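Local coordinates for protein ribonucleoside-diphosphate reductase, alpha chain (Actinobacillus ureae ATCC 25976, PDB 6DQX) that probably reduces ribonucleoside diphosphates to their deoxy forms, serving as the catalytic alpha subunit of a class Id ribonucleotide reductase, at residues Gln508-Gln513 with Glu543-Lys548; Leu503-Gln508 with Gln520-Met525; Thr410-Ala415 with Lys514-Gly519; Leu274-Met279 with Ser549-Tyr554. All blocks are in the same frame, centred on the assembly; numbering follows the deposited sequence.

Interaction 1 of 4, residues Gln508-Gln513 with Glu543-Lys548; sequences QAAQRQ and EELGLK
A510 presents its methyl group to two leucines on either side of G546: A510 CB lies 3.7 Å from L545 CB and 3.7 Å from L547 CD1. The fork of L547 straddles two helix positions, because its other methyl, CD2, reaches A509 CB at 4.1 Å. Further along the helix Q513 and K548 pass each other at a slant. The lysine is stretched out beyond CG, and its CE rests 3.6 Å from Q513 NE2, while Q513, with CG opposite its own backbone N (chi1 -169°), bends at chi2 to bring its amide alongside the lysine's end. Q513 NE2 and K548 NZ are both donors and do not bond to each other; they converge instead on one acceptor, Q518 O. The other end of the amide, Q513 OE1, takes a hydrogen bond from Q520 NE2 and a second from a water 2.7 Å away, which in turn accepts a hydrogen bond from K548 N. Another water donates to both A510 O and L545 O, joining helix 502-513 to the turn. That turn closes helix 532-544 with G546 at positive phi (99°), the glycine-ended Schellman motif.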
# COMPACT_ATOMS: atom_id res chain seq x y z
N GLN A 508 10.23 12.45 -38.12
CA GLN A 508 9.11 13.35 -37.99
C GLN A 508 8.88 13.81 -36.56
O GLN A 508 8.53 14.97 -36.32
CB GLN A 508 7.82 12.76 -38.55
CG GLN A 508 7.76 12.71 -40.07
CD GLN A 508 6.40 12.28 -40.58
OE1 GLN A 508 5.43 12.27 -39.85
NE2 GLN A 508 6.35 11.85 -41.85
N ALA A 509 9.06 12.88 -35.60
CA ALA A 509 8.94 13.24 -34.18
C ALA A 509 10.04 14.23 -33.80
O ALA A 509 9.79 15.24 -33.13
CB ALA A 509 8.95 11.98 -33.29
N ALA A 510 11.26 13.98 -34.30
CA ALA A 510 12.39 14.87 -34.02
C ALA A 510 12.15 16.25 -34.60
O ALA A 510 12.43 17.25 -33.93
CB ALA A 510 13.69 14.29 -34.56
N GLN A 511 11.60 16.30 -35.81
CA GLN A 511 11.33 17.55 -36.49
C GLN A 511 10.32 18.42 -35.77
O GLN A 511 10.56 19.61 -35.60
CB GLN A 511 10.90 17.31 -37.93
CG GLN A 511 10.62 18.58 -38.72
CD GLN A 511 9.86 18.33 -40.02
OE1 GLN A 511 9.14 17.33 -40.19
NE2 GLN A 511 10.03 19.26 -40.97
N ARG A 512 9.18 17.83 -35.34
CA ARG A 512 8.16 18.60 -34.66
C ARG A 512 8.47 18.91 -33.18
O ARG A 512 7.87 19.83 -32.63
CB ARG A 512 6.77 17.96 -34.83
CG ARG A 512 6.53 16.69 -34.00
CD ARG A 512 5.10 16.19 -34.18
NE ARG A 512 4.90 15.48 -35.42
CZ ARG A 512 5.11 14.17 -35.63
NH1 ARG A 512 5.53 13.35 -34.68
NH2 ARG A 512 4.87 13.67 -36.82
N GLN A 513 9.42 18.20 -32.58
CA GLN A 513 9.75 18.39 -31.17
C GLN A 513 10.13 19.81 -30.82
O GLN A 513 9.81 20.26 -29.72
CB GLN A 513 10.82 17.42 -30.69
CG GLN A 513 11.03 17.38 -29.17
CD GLN A 513 9.75 17.06 -28.40
OE1 GLN A 513 9.24 15.95 -28.46
NE2 GLN A 513 9.21 18.07 -27.70
N GLU A 543 17.68 9.13 -29.62
CA GLU A 543 18.34 9.97 -28.64
C GLU A 543 19.17 11.07 -29.31
O GLU A 543 19.15 12.22 -28.86
CB GLU A 543 19.25 9.17 -27.69
CG GLU A 543 19.87 10.05 -26.59
CD GLU A 543 21.27 10.59 -26.89
OE1 GLU A 543 21.74 11.46 -26.13
OE2 GLU A 543 21.90 10.16 -27.87
N GLU A 544 19.93 10.70 -30.33
CA GLU A 544 20.78 11.69 -31.03
C GLU A 544 19.96 12.84 -31.63
O GLU A 544 20.39 13.98 -31.60
CB GLU A 544 21.61 11.05 -32.15
CG GLU A 544 22.86 10.35 -31.65
CD GLU A 544 23.48 9.46 -32.71
OE1 GLU A 544 23.46 9.86 -33.90
OE2 GLU A 544 23.98 8.35 -32.34
N LEU A 545 18.80 12.52 -32.16
CA LEU A 545 17.93 13.54 -32.77
C LEU A 545 17.12 14.39 -31.79
O LEU A 545 16.46 15.31 -32.20
CB LEU A 545 17.02 12.89 -33.80
CG LEU A 545 17.74 12.34 -35.05
CD1 LEU A 545 16.74 11.76 -36.03
CD2 LEU A 545 18.58 13.42 -35.72
N GLY A 546 17.18 14.07 -30.49
CA GLY A 546 16.57 14.88 -29.44
C GLY A 546 15.22 14.41 -28.93
O GLY A 546 14.58 15.16 -28.20
N LEU A 547 14.78 13.20 -29.31
CA LEU A 547 13.50 12.66 -28.79
C LEU A 547 13.62 12.52 -27.28
O LEU A 547 14.69 12.17 -26.76
CB LEU A 547 13.13 11.30 -29.39
CG LEU A 547 12.28 11.35 -30.65
CD1 LEU A 547 13.06 12.04 -31.74
CD2 LEU A 547 11.83 9.97 -31.10
N LYS A 548 12.55 12.87 -26.59
CA LYS A 548 12.57 12.83 -25.12
C LYS A 548 12.11 11.47 -24.58
O LYS A 548 12.40 11.13 -23.41
CB LYS A 548 11.70 13.95 -24.54
CG LYS A 548 12.08 15.33 -25.03
CD LYS A 548 11.03 16.35 -24.63
CE LYS A 548 11.48 17.74 -24.94
NZ LYS A 548 10.49 18.80 -24.60
O HOH W 1 14.15 16.81 -31.62
O HOH W 2 10.17 13.51 -27.94

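Interaction 2 of 4, residues Leu503-Gln508 with Gln520-Met525; sequences LSVIQQ and QSINIM
V505 and I506 lean from helix 502-513 onto I522 and I524, meeting them through V505 CG1, I506 CD1 and the CG2 branches of the two isoleucines. The close-packed part centres on I522 CG2, which lies 3.9 Å from V505 CG1 and 4.1 Å from I506 CD1. V505 and I522 lie alongside each other, running opposite ways; with V505 CG1 opposite the backbone N (chi1 167°), that methyl is brought against segment 520-525, where it also lies 3.8 Å from N523 O. I506 crosses both isoleucines at a slant, and its CD1 touches I524 CG2 at 4.0 Å. V505 CG1 sits farther from that same I524 CG2, at 4.4 Å, where the packing begins to thin.

Toward Q508 and Q520 the contact is slacker: the Q520 side chain comes no nearer than 5.1 Å to segment 503-508 and spends its amide on A509 O, Q513 OE1 and R512 NH1. On the helix side turned from the strand, L503 points away and is partly exposed.

I522 and I524 make backbone bonds to strand 549-554, and the N523 side chain, directed off the helix, bonds to E432 and to Y552 N. With no hydrogen bond crossing between them, the two segments meet purely by van der Waals packing of branched side chains; polar ties to the same helix involve its neighbouring residues, Q520 bonding to A509 and Q513, and M525 N to Q502.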
# COMPACT_ATOMS: atom_id res chain seq x y z
N LEU A 503 12.28 4.75 -39.33
CA LEU A 503 13.14 5.93 -39.27
C LEU A 503 12.33 7.20 -39.55
O LEU A 503 12.57 8.22 -38.88
CB LEU A 503 14.34 5.81 -40.22
CG LEU A 503 15.39 6.92 -40.12
CD1 LEU A 503 15.96 7.08 -38.72
CD2 LEU A 503 16.51 6.67 -41.13
N SER A 504 11.37 7.14 -40.47
CA SER A 504 10.53 8.32 -40.77
C SER A 504 9.66 8.74 -39.59
O SER A 504 9.49 9.94 -39.32
CB SER A 504 9.72 8.15 -42.06
OG SER A 504 8.50 7.48 -41.85
N VAL A 505 9.16 7.76 -38.84
CA VAL A 505 8.40 8.03 -37.61
C VAL A 505 9.27 8.83 -36.63
O VAL A 505 8.86 9.87 -36.13
CB VAL A 505 7.90 6.70 -36.99
CG1 VAL A 505 7.40 6.91 -35.57
CG2 VAL A 505 6.80 6.10 -37.86
N ILE A 506 10.50 8.36 -36.42
CA ILE A 506 11.44 9.00 -35.51
C ILE A 506 11.86 10.39 -35.99
O ILE A 506 11.86 11.36 -35.21
CB ILE A 506 12.70 8.10 -35.31
CG1 ILE A 506 12.30 6.76 -34.69
CG2 ILE A 506 13.77 8.79 -34.48
CD1 ILE A 506 11.47 6.84 -33.45
N GLN A 507 12.18 10.48 -37.29
CA GLN A 507 12.57 11.76 -37.86
C GLN A 507 11.47 12.82 -37.81
O GLN A 507 11.75 13.97 -37.43
CB GLN A 507 13.12 11.59 -39.27
CG GLN A 507 14.47 10.91 -39.24
CD GLN A 507 15.05 10.62 -40.61
OE1 GLN A 507 14.34 10.63 -41.63
NE2 GLN A 507 16.32 10.28 -40.62
N GLN A 508 10.23 12.45 -38.12
CA GLN A 508 9.11 13.35 -37.99
C GLN A 508 8.88 13.81 -36.56
O GLN A 508 8.53 14.97 -36.32
CB GLN A 508 7.82 12.76 -38.55
CG GLN A 508 7.76 12.71 -40.07
CD GLN A 508 6.40 12.28 -40.58
OE1 GLN A 508 5.43 12.27 -39.85
NE2 GLN A 508 6.35 11.85 -41.85
N GLN A 520 6.10 13.55 -26.70
CA GLN A 520 5.30 12.86 -27.66
C GLN A 520 5.33 11.35 -27.42
O GLN A 520 6.40 10.79 -27.25
CB GLN A 520 5.85 13.09 -29.10
CG GLN A 520 6.02 14.53 -29.52
CD GLN A 520 6.68 14.59 -30.89
OE1 GLN A 520 6.12 14.06 -31.87
NE2 GLN A 520 7.89 15.13 -30.95
N SER A 521 4.15 10.72 -27.38
CA SER A 521 4.07 9.25 -27.25
C SER A 521 4.30 8.62 -28.59
O SER A 521 3.43 8.66 -29.45
CB SER A 521 2.69 8.81 -26.72
OG SER A 521 2.41 9.54 -25.55
N ILE A 522 5.49 8.06 -28.76
CA ILE A 522 5.91 7.55 -30.03
C ILE A 522 6.10 6.04 -29.93
O ILE A 522 7.05 5.56 -29.28
CB ILE A 522 7.19 8.25 -30.51
CG1 ILE A 522 6.91 9.75 -30.69
CG2 ILE A 522 7.75 7.56 -31.76
CD1 ILE A 522 5.96 10.14 -31.83
N ASN A 523 5.22 5.35 -30.62
CA ASN A 523 5.31 3.90 -30.85
C ASN A 523 6.04 3.61 -32.15
O ASN A 523 6.02 4.42 -33.07
CB ASN A 523 3.90 3.29 -30.93
CG ASN A 523 3.15 3.36 -29.60
OD1 ASN A 523 3.73 3.12 -28.56
ND2 ASN A 523 1.85 3.68 -29.65
N ILE A 524 6.68 2.45 -32.23
CA ILE A 524 7.23 1.96 -33.49
C ILE A 524 6.78 0.51 -33.65
O ILE A 524 6.36 -0.13 -32.67
CB ILE A 524 8.77 2.06 -33.56
CG1 ILE A 524 9.46 1.24 -32.47
CG2 ILE A 524 9.24 3.52 -33.47
CD1 ILE A 524 10.96 1.12 -32.68
N MET A 525 6.87 0.03 -34.88
CA MET A 525 6.45 -1.32 -35.21
C MET A 525 7.57 -1.96 -36.00
O MET A 525 8.01 -1.43 -37.03
CB MET A 525 5.17 -1.29 -36.03
CG MET A 525 4.50 -2.65 -36.11
SD MET A 525 2.91 -2.56 -36.94
CE MET A 525 1.79 -2.12 -35.61

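Interaction 3 of 4, residues Thr410-Ala415 with Lys514-Gly519; sequences TLMSIA and KYIDQG
Two loops of the ribonucleotide reductase barrel domain run in the same direction here and pair as a short, irregular parallel ladder. Q518 N donates to M412 O over 3.1 Å, meeting the oxygen almost head-on (C=O...N 171°), and two residues on I414 N donates to G519 O over 2.8 Å. Next to these backbone bonds the D517 side chain serves as acceptor. Its carboxylate, swung between its own N and carbonyl carbon (chi1 54°), takes two consecutive N-H groups: M412 N meets the syn lone pair of OD1 at 2.9 Å, and L411 N reaches OD2 at 2.9 Å, 18° out of the carboxylate plane. The 410-415 loop also bonds through its backbone to L346, to L348 of strand 347-351, and to S521, so that it lies between that strand and the chain leading into strand 524-525. Beside these bonds the extended Q518 crosses T410 at about a right angle, its CG 3.6 Å from T410 CB. Q518 NE2 and T410 OG1 do not bond to each other but share L346 O, and Q518 OE1 accepts a hydrogen bond from M279 N. On the apolar side I414 CG1 meets I516 CD1 at 3.8 Å, again nearly perpendicular, while I516 CG2 lies 3.5 Å from M412 O.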
# COMPACT_ATOMS: atom_id res chain seq x y z
N THR A 410 3.47 24.91 -19.53
CA THR A 410 3.51 24.18 -20.78
C THR A 410 2.13 24.21 -21.42
O THR A 410 1.11 24.32 -20.73
CB THR A 410 3.92 22.69 -20.56
OG1 THR A 410 2.90 22.02 -19.78
CG2 THR A 410 5.28 22.63 -19.87
N LEU A 411 2.11 24.11 -22.74
CA LEU A 411 0.91 24.13 -23.55
C LEU A 411 0.63 22.86 -24.36
O LEU A 411 -0.55 22.54 -24.57
CB LEU A 411 0.96 25.32 -24.53
CG LEU A 411 0.60 26.71 -23.97
CD1 LEU A 411 -0.80 26.68 -23.33
CD2 LEU A 411 1.63 27.22 -23.01
N MET A 412 1.66 22.15 -24.81
CA MET A 412 1.47 21.06 -25.78
C MET A 412 2.14 19.75 -25.46
O MET A 412 3.27 19.72 -24.99
CB MET A 412 1.94 21.51 -27.19
CG MET A 412 1.03 22.55 -27.81
SD MET A 412 1.62 23.14 -29.41
CE MET A 412 1.30 21.61 -30.30
N SER A 413 1.43 18.66 -25.76
CA SER A 413 1.96 17.32 -25.58
C SER A 413 1.20 16.41 -26.50
O SER A 413 -0.02 16.57 -26.67
CB SER A 413 1.77 16.86 -24.11
OG SER A 413 0.41 16.75 -23.78
N ILE A 414 1.86 15.39 -27.04
CA ILE A 414 1.18 14.51 -28.00
C ILE A 414 0.91 13.14 -27.40
O ILE A 414 1.69 12.21 -27.53
CB ILE A 414 1.96 14.41 -29.35
CG1 ILE A 414 2.37 15.79 -29.85
CG2 ILE A 414 1.17 13.62 -30.38
CD1 ILE A 414 1.24 16.79 -30.01
N ALA A 415 -0.22 13.06 -26.72
CA ALA A 415 -0.69 11.81 -26.12
C ALA A 415 -1.23 10.79 -27.16
O ALA A 415 -1.59 11.16 -28.29
CB ALA A 415 -1.77 12.12 -25.11
N LYS A 514 10.75 20.55 -31.75
CA LYS A 514 11.11 21.94 -31.44
C LYS A 514 9.91 22.84 -31.18
O LYS A 514 10.05 23.89 -30.53
CB LYS A 514 12.01 22.56 -32.53
CG LYS A 514 11.31 22.89 -33.83
CD LYS A 514 12.30 23.44 -34.86
CE LYS A 514 13.16 22.35 -35.46
NZ LYS A 514 12.40 21.41 -36.33
N TYR A 515 8.73 22.44 -31.66
CA TYR A 515 7.50 23.19 -31.45
C TYR A 515 6.63 22.71 -30.29
O TYR A 515 5.53 23.24 -30.11
CB TYR A 515 6.66 23.10 -32.71
CG TYR A 515 7.38 23.61 -33.92
CD1 TYR A 515 7.77 24.93 -33.97
CD2 TYR A 515 7.68 22.78 -34.99
CE1 TYR A 515 8.46 25.43 -35.09
CE2 TYR A 515 8.38 23.27 -36.10
CZ TYR A 515 8.73 24.60 -36.15
OH TYR A 515 9.42 25.10 -37.24
N ILE A 516 7.10 21.73 -29.53
CA ILE A 516 6.28 21.06 -28.49
C ILE A 516 7.05 21.17 -27.18
O ILE A 516 8.17 20.66 -27.04
CB ILE A 516 6.04 19.57 -28.85
CG1 ILE A 516 5.19 19.44 -30.12
CG2 ILE A 516 5.36 18.82 -27.69
CD1 ILE A 516 5.23 18.06 -30.75
N ASP A 517 6.46 21.88 -26.23
CA ASP A 517 7.15 22.10 -24.96
C ASP A 517 7.17 20.89 -24.00
O ASP A 517 8.04 20.82 -23.14
CB ASP A 517 6.72 23.44 -24.29
CG ASP A 517 5.21 23.58 -24.12
OD1 ASP A 517 4.48 22.59 -24.32
OD2 ASP A 517 4.75 24.71 -23.76
N GLN A 518 6.23 19.96 -24.14
CA GLN A 518 6.32 18.67 -23.46
C GLN A 518 6.86 17.64 -24.46
O GLN A 518 7.87 17.89 -25.16
CB GLN A 518 5.00 18.28 -22.81
CG GLN A 518 4.44 19.30 -21.80
CD GLN A 518 3.50 18.63 -20.80
OE1 GLN A 518 3.91 17.72 -20.07
NE2 GLN A 518 2.24 19.02 -20.81
N GLY A 519 6.23 16.47 -24.52
CA GLY A 519 6.76 15.37 -25.33
C GLY A 519 5.75 14.75 -26.23
O GLY A 519 4.66 15.32 -26.52

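Interaction 4 of 4, residues Leu274-Met279 with Ser549-Tyr554; sequences LCTEIM and SIYYQY
T276 and Y551 mark the closest backbone approach, their CA atoms 6.1 Å apart; T276 sits in an irregular loop and Y551 at the break in strand 549-554. T276 has a positive phi (77°), which turns the loop so that C275 O and T276 O both come up against segment 549-554. The phenol ring lies flat against the loop, with C275 O 3.4 Å above the centre of one face, while Y552 CD2 covers the opposite face. C275 SG stands obliquely to the ring, 53° off its normal, in a sulfur-aromatic contact, and approaches Y551 OH to 3.6 Å.

The sequence from N273 to E277, Asn-x-Cys-x-Glu, is consistent with the finger loop that enters the ten-stranded barrel of ribonucleotide reductases. In class I relatives the cysteine of this loop becomes a thiyl radical, generated through a neighbouring pair of stacked tyrosines, and C275, Y551 and Y552 probably correspond to them.

Polar bonds fix the loop beside the ring. T276 OG1 folds back to donate to C275 O at 2.6 Å, an acceptor that also receives S521 OG. S549 OG donates to T276 O at 2.7 Å, and one water donates to both T276 OG1 and S549 OG. At the rim of the phenol a second water, in the ring plane, links Y551 OH (2.8 Å) with L274 O, to which it donates. T276 CG2 rests 3.7 Å from Y551 CD1, and M279 CE reaches S549 OG at 4.0 Å.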
# COMPACT_ATOMS: atom_id res chain seq x y z
N LEU A 274 2.39 7.85 -17.52
CA LEU A 274 1.98 6.52 -17.96
C LEU A 274 2.18 6.30 -19.47
O LEU A 274 2.53 5.20 -19.88
CB LEU A 274 0.51 6.31 -17.61
CG LEU A 274 -0.10 4.96 -17.91
CD1 LEU A 274 0.53 3.92 -17.01
CD2 LEU A 274 -1.61 5.01 -17.67
N CYS A 275 1.94 7.34 -20.29
CA CYS A 275 1.98 7.22 -21.75
C CYS A 275 3.20 7.85 -22.46
O CYS A 275 3.30 7.72 -23.68
CB CYS A 275 0.69 7.76 -22.34
SG CYS A 275 -0.76 6.83 -21.76
N THR A 276 4.11 8.43 -21.67
CA THR A 276 5.45 8.94 -22.06
C THR A 276 5.46 10.29 -22.79
O THR A 276 6.54 10.72 -23.21
CB THR A 276 6.34 7.94 -22.86
OG1 THR A 276 5.89 7.85 -24.22
CG2 THR A 276 6.34 6.55 -22.26
N GLU A 277 4.33 10.98 -22.87
CA GLU A 277 4.28 12.29 -23.55
C GLU A 277 4.47 13.48 -22.60
O GLU A 277 4.72 14.61 -23.05
CB GLU A 277 2.95 12.46 -24.28
CG GLU A 277 1.77 13.03 -23.48
CD GLU A 277 0.99 12.02 -22.65
OE1 GLU A 277 1.43 10.87 -22.51
OE2 GLU A 277 -0.11 12.37 -22.19
N ILE A 278 4.31 13.26 -21.29
CA ILE A 278 4.39 14.38 -20.34
C ILE A 278 5.84 14.64 -19.95
O ILE A 278 6.63 13.71 -19.81
CB ILE A 278 3.51 14.08 -19.10
CG1 ILE A 278 2.03 13.94 -19.54
CG2 ILE A 278 3.67 15.15 -18.03
CD1 ILE A 278 1.40 15.23 -20.04
N MET A 279 6.16 15.92 -19.76
CA MET A 279 7.53 16.36 -19.40
C MET A 279 7.42 17.48 -18.39
O MET A 279 7.59 18.66 -18.72
CB MET A 279 8.31 16.82 -20.66
CG MET A 279 8.41 15.76 -21.74
SD MET A 279 9.63 14.55 -21.29
CE MET A 279 9.10 13.07 -22.15
N SER A 549 11.42 10.69 -25.41
CA SER A 549 10.93 9.37 -25.01
C SER A 549 10.62 8.48 -26.18
O SER A 549 10.50 8.94 -27.33
CB SER A 549 9.68 9.50 -24.12
OG SER A 549 8.62 10.13 -24.82
N ILE A 550 10.52 7.19 -25.90
CA ILE A 550 9.92 6.20 -26.79
C ILE A 550 8.92 5.42 -25.94
O ILE A 550 9.21 5.11 -24.78
CB ILE A 550 10.96 5.23 -27.41
CG1 ILE A 550 11.89 5.94 -28.39
CG2 ILE A 550 10.27 4.06 -28.09
CD1 ILE A 550 11.24 6.37 -29.68
N TYR A 551 7.78 5.08 -26.53
CA TYR A 551 6.69 4.38 -25.86
C TYR A 551 6.82 2.86 -26.11
O TYR A 551 7.77 2.29 -25.62
CB TYR A 551 5.37 4.99 -26.30
CG TYR A 551 4.12 4.69 -25.50
CD1 TYR A 551 4.16 4.29 -24.16
CD2 TYR A 551 2.87 4.85 -26.09
CE1 TYR A 551 2.99 4.06 -23.46
CE2 TYR A 551 1.71 4.64 -25.40
CZ TYR A 551 1.78 4.23 -24.09
OH TYR A 551 0.61 4.01 -23.43
N TYR A 552 5.89 2.22 -26.82
CA TYR A 552 5.92 0.76 -27.08
C TYR A 552 6.66 0.39 -28.36
O TYR A 552 6.58 1.11 -29.35
CB TYR A 552 4.49 0.20 -27.28
CG TYR A 552 3.75 -0.13 -26.04
CD1 TYR A 552 3.84 -1.41 -25.46
CD2 TYR A 552 2.92 0.83 -25.42
CE1 TYR A 552 3.14 -1.72 -24.30
CE2 TYR A 552 2.21 0.54 -24.25
CZ TYR A 552 2.33 -0.73 -23.69
OH TYR A 552 1.63 -1.02 -22.53
N GLN A 553 7.32 -0.76 -28.34
CA GLN A 553 7.81 -1.37 -29.56
C GLN A 553 6.85 -2.49 -29.85
O GLN A 553 6.81 -3.47 -29.10
CB GLN A 553 9.23 -1.89 -29.38
CG GLN A 553 9.85 -2.49 -30.63
CD GLN A 553 11.16 -3.18 -30.34
OE1 GLN A 553 12.08 -2.60 -29.74
NE2 GLN A 553 11.28 -4.43 -30.80
N TYR A 554 6.02 -2.28 -30.87
CA TYR A 554 5.08 -3.30 -31.31
C TYR A 554 5.77 -4.27 -32.24
O TYR A 554 6.81 -3.98 -32.84
CB TYR A 554 3.88 -2.68 -32.02
CG TYR A 554 2.97 -1.90 -31.11
CD1 TYR A 554 2.46 -2.48 -29.95
CD2 TYR A 554 2.58 -0.58 -31.42
CE1 TYR A 554 1.61 -1.77 -29.10
CE2 TYR A 554 1.72 0.12 -30.58
CZ TYR A 554 1.25 -0.48 -29.42
OH TYR A 554 0.40 0.19 -28.56
O HOH W 3 0.91 2.87 -20.89
O HOH W 4 7.31 8.02 -26.53

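Overall arrangement
Interactions 1 and 2 have centres about 9 Å apart and share helix 502-513, whose successive turns face first strand 524-525 and then the turn after helix 532-544. Helix 502-513 runs on into the 514-519 loop of interaction 3 and then to strand 524-525, so the segments of interactions 1, 2 and 3 alternate. Strands 524-525 and 549-554 are parallel neighbours in the barrel sheet, which ties interaction 2 to interaction 4, about 11 Å away between centres. Segment 274-279, remote in sequence, touches all three of the other interactions, through M279, E277 and C275. The C-terminal part of the barrel domain thus contacts the probable finger loop from several elements, consistent with a part in placing it.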